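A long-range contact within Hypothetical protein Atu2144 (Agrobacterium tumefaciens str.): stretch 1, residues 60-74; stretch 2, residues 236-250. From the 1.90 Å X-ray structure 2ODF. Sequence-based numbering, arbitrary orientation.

Stretch 1 60-74: PGALAVARLLSEKFH
Stretch 2 (236-250) EQAAIAGFLHELMGK

The two stretches meet mainly through helices. Stretch 1 opens with Pro 60 (phi/psi -60/135) and Gly 61, which occupies the N-cap position with phi/psi of 91/-24; a side chain at these angles would be jammed against the preceding carbonyl oxygen. The helix that follows, from Ala 62, has regular i to i+4 bonds, beginning with Val 65 N to Gly 61 O at 3.0 Å and reaching Phe 73 N to Leu 69 O at 2.8 Å. Phe 73 relaxes to -93/0, and His 74, at 48/57, leaves helical space in a Schellman motif, with a weak bond from His 74 N to Glu 71 O of 3.4 Å. Stretch 2 is helical throughout, with phi between -54° and -74° and psi between -33° and -57°, and its helix extends beyond both ends.

The two helices run in broadly the same direction, their axes crossing at -52° with a closest approach of 9.0 Å. Val 65 lies opposite Gln 237 (CA to CA 5.5 Å), and Lys 72 opposite His 245 (CA to CA 6.8 Å). Together the stretches bury 686 Å², and no direct hydrogen bond links them, so the contact rests on packing, an aromatic pair and a water bridge.

Ala 241 is central to this packing. Its CB points toward stretch 1 and sits as a knob among Val 65, Leu 68, Leu 69 and Lys 72, with Ala 241 CB 3.6 Å from Leu 68 CB. Leu 68 (m, t) extends CD1 over the backbone of stretch 2, 3.4 Å from Ala 238 N. Leu 69, also m, t, starts sideways, but its end comes nearer, placing CD2 3.4 Å from Ala 241 O and 4.3 Å from Leu 244 CB. Val 65 (t) makes a looser contact, its CG1 4.4 Å from Leu 244 CD1. Near the start of stretch 2, Gln 237 (m, t, chi3 3°) points toward stretch 1; its OE1 lies 3.4 Å from Ala 64 CB and its NE2 4.1 Å from Gly 61 CA, while NE2 is hydrogen-bonded elsewhere in the structure.

Lys 72 (m, t, t, m) forms the reciprocal knob, lying among Ala 238, Ala 241, Gly 242 and His 245. Lys 72 CE approaches Gly 242 N to 3.8 Å. The ammonium group is joined to stretch 2 through one water, which accepts from Lys 72 NZ at 2.7 Å and donates to Ala 238 O at 2.7 Å. Nearer the backbone, Lys 72 CB sits over a face of the His 245 ring, 4.0 Å from the centroid of that ring, in a CH-pi contact.

His 245 (chi1 t, chi2 70°) also directs its edge toward the face of Phe 73: the centroids are 4.4 Å apart, the planes inclined at 65°, and His 245 ND1 lies 3.4 Å from Phe 73 CZ. The Phe 73 side chain (chi1 -80°, chi2 -76°) leaves sideways, yet its ring reaches stretch 2, where CE2 meets Met 248 CE at 3.6 Å. Gly 249 N adjoins the ring edge, 3.9 Å from Phe 73 CZ.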

ATOM      1  N   PRO A  60      22.342   2.545 -11.833  1.00 17.77           N
ATOM      2  CA  PRO A  60      23.691   3.062 -11.580  1.00 18.09           C
ATOM      3  C   PRO A  60      23.862   4.457 -12.150  1.00 18.10           C
ATOM      4  O   PRO A  60      23.423   4.726 -13.276  1.00 18.60           O
ATOM      5  CB  PRO A  60      24.621   2.086 -12.324  1.00 18.24           C
ATOM      6  CG  PRO A  60      23.782   1.034 -12.901  1.00 19.33           C
ATOM      7  CD  PRO A  60      22.329   1.351 -12.701  1.00 18.12           C
ATOM      8  N   GLY A  61      24.451   5.337 -11.355  1.00 18.41           N
ATOM      9  CA  GLY A  61      24.712   6.706 -11.772  1.00 18.19           C
ATOM     10  C   GLY A  61      23.597   7.680 -11.427  1.00 18.15           C
ATOM     11  O   GLY A  61      23.843   8.858 -11.352  1.00 16.66           O
ATOM     12  N   ALA A  62      22.368   7.184 -11.265  1.00 17.00           N
ATOM     13  CA  ALA A  62      21.195   8.061 -11.191  1.00 17.04           C
ATOM     14  C   ALA A  62      21.172   8.950  -9.935  1.00 16.25           C
ATOM     15  O   ALA A  62      20.895  10.143 -10.030  1.00 16.50           O
ATOM     16  CB  ALA A  62      19.897   7.231 -11.320  1.00 16.79           C
ATOM     17  N   LEU A  63      21.434   8.379  -8.762  1.00 15.24           N
ATOM     18  CA  LEU A  63      21.485   9.153  -7.524  1.00 15.26           C
ATOM     19  C   LEU A  63      22.659  10.154  -7.579  1.00 15.52           C
ATOM     20  O   LEU A  63      22.553  11.276  -7.094  1.00 14.53           O
ATOM     21  CB  LEU A  63      21.629   8.224  -6.311  1.00 14.69           C
ATOM     22  CG  LEU A  63      21.718   8.844  -4.949  1.00 15.13           C
ATOM     23  CD1 LEU A  63      20.483   9.714  -4.749  1.00 16.31           C
ATOM     24  CD2 LEU A  63      21.900   7.743  -3.830  1.00 15.55           C
ATOM     25  N   ALA A  64      23.754   9.743  -8.216  1.00 15.46           N
ATOM     26  CA  ALA A  64      24.960  10.558  -8.264  1.00 16.75           C
ATOM     27  C   ALA A  64      24.674  11.800  -9.082  1.00 16.96           C
ATOM     28  O   ALA A  64      25.020  12.911  -8.665  1.00 18.68           O
ATOM     29  CB  ALA A  64      26.117   9.757  -8.893  1.00 15.87           C
ATOM     30  N   VAL A  65      24.040  11.590 -10.246  1.00 17.98           N
ATOM     31  CA  VAL A  65      23.585  12.671 -11.113  1.00 18.10           C
ATOM     32  C   VAL A  65      22.548  13.532 -10.409  1.00 18.27           C
ATOM     33  O   VAL A  65      22.626  14.742 -10.461  1.00 17.65           O
ATOM     34  CB  VAL A  65      23.033  12.145 -12.448  1.00 18.70           C
ATOM     35  CG1 VAL A  65      22.271  13.245 -13.191  1.00 18.50           C
ATOM     36  CG2 VAL A  65      24.174  11.573 -13.305  1.00 16.81           C
ATOM     37  N   ALA A  66      21.582  12.897  -9.740  1.00 18.37           N
ATOM     38  CA  ALA A  66      20.557  13.623  -8.963  1.00 17.83           C
ATOM     39  C   ALA A  66      21.136  14.536  -7.874  1.00 17.75           C
ATOM     40  O   ALA A  66      20.646  15.644  -7.664  1.00 16.98           O
ATOM     41  CB  ALA A  66      19.556  12.648  -8.371  1.00 17.83           C
ATOM     42  N   ARG A  67      22.139  14.052  -7.183  1.00 17.55           N
ATOM     43  CA  ARG A  67      22.840  14.859  -6.213  1.00 17.81           C
ATOM     44  C   ARG A  67      23.486  16.099  -6.829  1.00 17.33           C
ATOM     45  O   ARG A  67      23.371  17.154  -6.305  1.00 17.29           O
ATOM     46  CB  ARG A  67      23.827  14.023  -5.418  1.00 18.34           C
ATOM     47  CG  ARG A  67      23.193  13.045  -4.480  1.00 21.16           C
ATOM     48  CD  ARG A  67      24.171  12.257  -3.724  1.00 28.50           C
ATOM     49  NE  ARG A  67      23.527  11.728  -2.560  1.00 30.48           N
ATOM     50  CZ  ARG A  67      23.759  10.545  -2.054  1.00 28.85           C
ATOM     51  NH1 ARG A  67      24.634   9.754  -2.602  1.00 31.21           N
ATOM     52  NH2 ARG A  67      23.118  10.169  -0.986  1.00 27.66           N
ATOM     53  N   LEU A  68      24.117  15.897  -7.970  1.00 17.46           N
ATOM     54  CA  LEU A  68      24.785  17.000  -8.662  1.00 17.82           C
ATOM     55  C   LEU A  68      23.760  18.012  -9.121  1.00 18.07           C
ATOM     56  O   LEU A  68      23.970  19.211  -8.965  1.00 18.12           O
ATOM     57  CB  LEU A  68      25.624  16.496  -9.822  1.00 17.27           C
ATOM     58  CG  LEU A  68      26.821  15.652  -9.419  1.00 18.11           C
ATOM     59  CD1 LEU A  68      27.520  15.208 -10.678  1.00 19.07           C
ATOM     60  CD2 LEU A  68      27.777  16.398  -8.493  1.00 20.49           C
ATOM     61  N   LEU A  69      22.644  17.541  -9.667  1.00 18.07           N
ATOM     62  CA  LEU A  69      21.509  18.417  -9.999  1.00 18.28           C
ATOM     63  C   LEU A  69      20.876  19.138  -8.801  1.00 18.31           C
ATOM     64  O   LEU A  69      20.379  20.243  -8.932  1.00 18.00           O
ATOM     65  CB  LEU A  69      20.434  17.622 -10.778  1.00 18.57           C
ATOM     66  CG  LEU A  69      20.826  17.126 -12.172  1.00 19.58           C
ATOM     67  CD1 LEU A  69      19.745  16.250 -12.769  1.00 19.17           C
ATOM     68  CD2 LEU A  69      21.103  18.330 -13.095  1.00 19.64           C
ATOM     69  N   SER A  70      20.885  18.508  -7.636  1.00 18.88           N
ATOM     70  CA  SER A  70      20.384  19.118  -6.408  1.00 19.93           C
ATOM     71  C   SER A  70      21.206  20.385  -6.042  1.00 20.67           C
ATOM     72  O   SER A  70      20.636  21.410  -5.639  1.00 20.88           O
ATOM     73  CB  SER A  70      20.408  18.074  -5.291  1.00 19.87           C
ATOM     74  OG  SER A  70      19.979  18.614  -4.056  1.00 20.54           O
ATOM     75  N   GLU A  71      22.515  20.298  -6.227  1.00 22.17           N
ATOM     76  CA  GLU A  71      23.464  21.418  -6.062  1.00 23.90           C
ATOM     77  C   GLU A  71      23.210  22.482  -7.142  1.00 23.95           C
ATOM     78  O   GLU A  71      23.013  23.647  -6.833  1.00 24.33           O
ATOM     79  CB  GLU A  71      24.921  20.906  -6.155  1.00 25.02           C
ATOM     80  CG  GLU A  71      25.355  19.941  -5.024  1.00 28.61           C
ATOM     81  CD  GLU A  71      26.567  18.984  -5.355  1.00 30.02           C
ATOM     82  OE1 GLU A  71      27.556  19.384  -6.051  1.00 35.98           O
ATOM     83  OE2 GLU A  71      26.529  17.811  -4.874  1.00 37.87           O
ATOM     84  N   LYS A  72      23.189  22.072  -8.404  1.00 23.07           N
ATOM     85  CA  LYS A  72      23.043  23.021  -9.505  1.00 23.57           C
ATOM     86  C   LYS A  72      21.695  23.749  -9.522  1.00 23.45           C
ATOM     87  O   LYS A  72      21.650  24.935  -9.803  1.00 22.36           O
ATOM     88  CB  LYS A  72      23.274  22.326 -10.845  1.00 24.02           C
ATOM     89  CG  LYS A  72      24.700  21.780 -10.981  1.00 23.39           C
ATOM     90  CD  LYS A  72      24.867  21.063 -12.263  1.00 24.74           C
ATOM     91  CE  LYS A  72      26.281  20.472 -12.405  1.00 25.81           C
ATOM     92  NZ  LYS A  72      27.276  21.538 -12.656  1.00 27.86           N
ATOM     93  N   PHE A  73      20.607  23.043  -9.221  1.00 22.46           N
ATOM     94  CA  PHE A  73      19.279  23.655  -9.198  1.00 22.28           C
ATOM     95  C   PHE A  73      18.838  24.180  -7.838  1.00 22.34           C
ATOM     96  O   PHE A  73      17.720  24.719  -7.729  1.00 23.38           O
ATOM     97  CB  PHE A  73      18.213  22.672  -9.724  1.00 22.65           C
ATOM     98  CG  PHE A  73      18.166  22.582 -11.213  1.00 22.30           C
ATOM     99  CD1 PHE A  73      17.580  23.591 -11.955  1.00 22.35           C
ATOM    100  CD2 PHE A  73      18.682  21.489 -11.881  1.00 22.97           C
ATOM    101  CE1 PHE A  73      17.539  23.524 -13.349  1.00 24.26           C
ATOM    102  CE2 PHE A  73      18.629  21.413 -13.286  1.00 23.47           C
ATOM    103  CZ  PHE A  73      18.069  22.431 -14.005  1.00 23.55           C
ATOM    104  N   HIS A  74      19.682  24.029  -6.813  1.00 21.42           N
ATOM    105  CA  HIS A  74      19.315  24.330  -5.416  1.00 21.95           C
ATOM    106  C   HIS A  74      17.976  23.672  -5.128  1.00 21.48           C
ATOM    107  O   HIS A  74      16.993  24.305  -4.739  1.00 21.82           O
ATOM    108  CB  HIS A  74      19.327  25.828  -5.163  1.00 23.12           C
ATOM    109  CG  HIS A  74      20.587  26.468  -5.635  1.00 24.35           C
ATOM    110  ND1 HIS A  74      21.777  26.344  -4.950  1.00 28.79           N
ATOM    111  CD2 HIS A  74      20.876  27.136  -6.777  1.00 28.56           C
ATOM    112  CE1 HIS A  74      22.733  26.963  -5.619  1.00 28.63           C
ATOM    113  NE2 HIS A  74      22.214  27.449  -6.734  1.00 28.18           N
ATOM    114  N   GLU A 236      32.065  11.998 -15.628  1.00 23.92           N
ATOM    115  CA  GLU A 236      30.938  11.776 -16.551  1.00 23.98           C
ATOM    116  C   GLU A 236      29.650  12.234 -15.917  1.00 22.91           C
ATOM    117  O   GLU A 236      28.809  12.836 -16.583  1.00 23.65           O
ATOM    118  CB  GLU A 236      30.826  10.310 -16.947  1.00 23.97           C
ATOM    119  CG  GLU A 236      31.999   9.775 -17.804  1.00 25.41           C
ATOM    120  CD  GLU A 236      32.011   8.249 -17.925  1.00 26.94           C
ATOM    121  OE1 GLU A 236      31.072   7.581 -17.430  1.00 28.82           O
ATOM    122  OE2 GLU A 236      32.955   7.704 -18.538  1.00 30.30           O
ATOM    123  N   GLN A 237      29.487  11.940 -14.635  1.00 22.00           N
ATOM    124  CA  GLN A 237      28.313  12.396 -13.875  1.00 21.71           C
ATOM    125  C   GLN A 237      28.201  13.915 -13.853  1.00 21.06           C
ATOM    126  O   GLN A 237      27.126  14.492 -14.148  1.00 20.20           O
ATOM    127  CB  GLN A 237      28.321  11.796 -12.450  1.00 21.53           C
ATOM    128  CG  GLN A 237      28.096  10.239 -12.460  1.00 20.60           C
ATOM    129  CD  GLN A 237      28.649   9.514 -11.240  1.00 20.58           C
ATOM    130  OE1 GLN A 237      29.167  10.139 -10.305  1.00 19.60           O
ATOM    131  NE2 GLN A 237      28.535   8.178 -11.247  1.00 19.59           N
ATOM    132  N   ALA A 238      29.315  14.568 -13.542  1.00 20.91           N
ATOM    133  CA  ALA A 238      29.380  16.041 -13.524  1.00 20.88           C
ATOM    134  C   ALA A 238      29.050  16.616 -14.899  1.00 20.50           C
ATOM    135  O   ALA A 238      28.316  17.604 -15.016  1.00 20.82           O
ATOM    136  CB  ALA A 238      30.789  16.522 -13.066  1.00 20.88           C
ATOM    137  N   ALA A 239      29.610  16.006 -15.937  1.00 19.87           N
ATOM    138  CA  ALA A 239      29.379  16.441 -17.302  1.00 19.35           C
ATOM    139  C   ALA A 239      27.885  16.370 -17.658  1.00 18.96           C
ATOM    140  O   ALA A 239      27.277  17.343 -18.057  1.00 18.05           O
ATOM    141  CB  ALA A 239      30.224  15.597 -18.284  1.00 19.52           C
ATOM    142  N   ILE A 240      27.301  15.196 -17.512  1.00 18.39           N
ATOM    143  CA  ILE A 240      25.893  14.990 -17.846  1.00 18.86           C
ATOM    144  C   ILE A 240      24.980  15.870 -16.983  1.00 19.13           C
ATOM    145  O   ILE A 240      23.962  16.407 -17.487  1.00 19.38           O
ATOM    146  CB  ILE A 240      25.508  13.483 -17.766  1.00 19.13           C
ATOM    147  CG1 ILE A 240      26.083  12.716 -18.978  1.00 20.35           C
ATOM    148  CG2 ILE A 240      23.969  13.293 -17.670  1.00 17.81           C
ATOM    149  CD1 ILE A 240      25.513  13.169 -20.376  1.00 18.63           C
ATOM    150  N   ALA A 241      25.325  16.037 -15.704  1.00 19.24           N
ATOM    151  CA  ALA A 241      24.564  16.939 -14.819  1.00 19.16           C
ATOM    152  C   ALA A 241      24.581  18.393 -15.317  1.00 19.59           C
ATOM    153  O   ALA A 241      23.578  19.107 -15.218  1.00 17.77           O
ATOM    154  CB  ALA A 241      25.094  16.873 -13.387  1.00 19.61           C
ATOM    155  N   GLY A 242      25.728  18.841 -15.833  1.00 19.66           N
ATOM    156  CA  GLY A 242      25.810  20.176 -16.434  1.00 19.42           C
ATOM    157  C   GLY A 242      24.997  20.294 -17.709  1.00 19.32           C
ATOM    158  O   GLY A 242      24.311  21.298 -17.913  1.00 20.75           O
ATOM    159  N   PHE A 243      25.069  19.288 -18.573  1.00 19.30           N
ATOM    160  CA  PHE A 243      24.267  19.278 -19.787  1.00 19.44           C
ATOM    161  C   PHE A 243      22.784  19.463 -19.469  1.00 19.52           C
ATOM    162  O   PHE A 243      22.082  20.230 -20.118  1.00 19.60           O
ATOM    163  CB  PHE A 243      24.451  17.971 -20.560  1.00 19.83           C
ATOM    164  CG  PHE A 243      23.582  17.880 -21.766  1.00 19.07           C
ATOM    165  CD1 PHE A 243      23.962  18.489 -22.952  1.00 19.88           C
ATOM    166  CD2 PHE A 243      22.370  17.223 -21.714  1.00 19.16           C
ATOM    167  CE1 PHE A 243      23.149  18.445 -24.068  1.00 20.18           C
ATOM    168  CE2 PHE A 243      21.543  17.158 -22.831  1.00 20.41           C
ATOM    169  CZ  PHE A 243      21.932  17.773 -24.012  1.00 20.10           C
ATOM    170  N   LEU A 244      22.310  18.702 -18.482  1.00 19.53           N
ATOM    171  CA  LEU A 244      20.893  18.673 -18.141  1.00 19.28           C
ATOM    172  C   LEU A 244      20.475  19.942 -17.406  1.00 19.42           C
ATOM    173  O   LEU A 244      19.356  20.397 -17.573  1.00 18.86           O
ATOM    174  CB  LEU A 244      20.579  17.446 -17.283  1.00 19.08           C
ATOM    175  CG  LEU A 244      20.608  16.080 -17.962  1.00 17.01           C
ATOM    176  CD1 LEU A 244      20.532  14.972 -16.884  1.00 16.84           C
ATOM    177  CD2 LEU A 244      19.461  15.911 -18.987  1.00 17.01           C
ATOM    178  N   HIS A 245      21.375  20.508 -16.603  1.00 20.54           N
ATOM    179  CA  HIS A 245      21.120  21.782 -15.954  1.00 21.04           C
ATOM    180  C   HIS A 245      20.932  22.885 -17.009  1.00 21.27           C
ATOM    181  O   HIS A 245      20.007  23.684 -16.915  1.00 20.28           O
ATOM    182  CB  HIS A 245      22.251  22.142 -14.987  1.00 22.57           C
ATOM    183  CG  HIS A 245      22.079  23.484 -14.351  1.00 22.92           C
ATOM    184  ND1 HIS A 245      21.101  23.744 -13.420  1.00 28.31           N
ATOM    185  CD2 HIS A 245      22.721  24.653 -14.555  1.00 28.14           C
ATOM    186  CE1 HIS A 245      21.150  25.014 -13.070  1.00 27.51           C
ATOM    187  NE2 HIS A 245      22.130  25.586 -13.741  1.00 30.41           N
ATOM    188  N   GLU A 246      21.786  22.889 -18.027  1.00 21.92           N
ATOM    189  CA  GLU A 246      21.661  23.842 -19.140  1.00 21.92           C
ATOM    190  C   GLU A 246      20.336  23.687 -19.873  1.00 21.60           C
ATOM    191  O   GLU A 246      19.606  24.651 -20.000  1.00 22.06           O
ATOM    192  CB  GLU A 246      22.828  23.674 -20.117  1.00 23.06           C
ATOM    193  CG  GLU A 246      24.172  24.064 -19.537  1.00 26.87           C
ATOM    194  CD  GLU A 246      24.543  25.542 -19.747  1.00 33.43           C
ATOM    195  OE1 GLU A 246      23.632  26.387 -19.963  1.00 34.24           O
ATOM    196  OE2 GLU A 246      25.768  25.841 -19.693  1.00 37.37           O
ATOM    197  N   LEU A 247      20.039  22.461 -20.313  1.00 20.77           N
ATOM    198  CA  LEU A 247      18.823  22.108 -21.047  1.00 20.42           C
ATOM    199  C   LEU A 247      17.519  22.397 -20.302  1.00 20.28           C
ATOM    200  O   LEU A 247      16.619  23.070 -20.827  1.00 17.64           O
ATOM    201  CB  LEU A 247      18.854  20.624 -21.433  1.00 20.84           C
ATOM    202  CG  LEU A 247      17.755  20.089 -22.365  1.00 19.99           C
ATOM    203  CD1 LEU A 247      17.843  20.766 -23.729  1.00 21.10           C
ATOM    204  CD2 LEU A 247      17.833  18.557 -22.523  1.00 20.31           C
ATOM    205  N   MET A 248      17.411  21.891 -19.074  1.00 20.60           N
ATOM    206  CA  MET A 248      16.188  22.068 -18.323  1.00 20.82           C
ATOM    207  C   MET A 248      16.042  23.499 -17.804  1.00 20.85           C
ATOM    208  O   MET A 248      14.945  24.033 -17.812  1.00 20.50           O
ATOM    209  CB  MET A 248      16.034  21.013 -17.206  1.00 20.92           C
ATOM    210  CG  MET A 248      14.626  21.036 -16.497  1.00 20.64           C
ATOM    211  SD  MET A 248      14.339  19.541 -15.459  1.00 18.12           S
ATOM    212  CE  MET A 248      15.774  19.559 -14.457  1.00 18.84           C
ATOM    213  N   GLY A 249      17.133  24.150 -17.403  1.00 22.46           N
ATOM    214  CA  GLY A 249      17.059  25.558 -17.007  1.00 23.06           C
ATOM    215  C   GLY A 249      16.544  26.465 -18.123  1.00 23.72           C
ATOM    216  O   GLY A 249      15.657  27.287 -17.905  1.00 23.63           O
ATOM    217  N   LYS A 250      17.097  26.305 -19.325  1.00 24.31           N
ATOM    218  CA  LYS A 250      16.636  27.071 -20.476  1.00 24.80           C
ATOM    219  C   LYS A 250      15.192  26.751 -20.797  1.00 24.03           C
ATOM    220  O   LYS A 250      14.411  27.660 -21.113  1.00 23.34           O
ATOM    221  CB  LYS A 250      17.519  26.814 -21.698  1.00 25.26           C
ATOM    222  CG  LYS A 250      18.894  27.468 -21.575  1.00 28.34           C
ATOM    223  CD  LYS A 250      19.599  27.557 -22.928  1.00 30.33           C
ATOM    224  CE  LYS A 250      19.131  28.754 -23.749  1.00 34.99           C
ATOM    225  NZ  LYS A 250      19.081  28.411 -25.200  1.00 38.69           N
TER
HETATM  226  O   HOH W   1      28.924  20.069 -14.167  1.00 36.89           O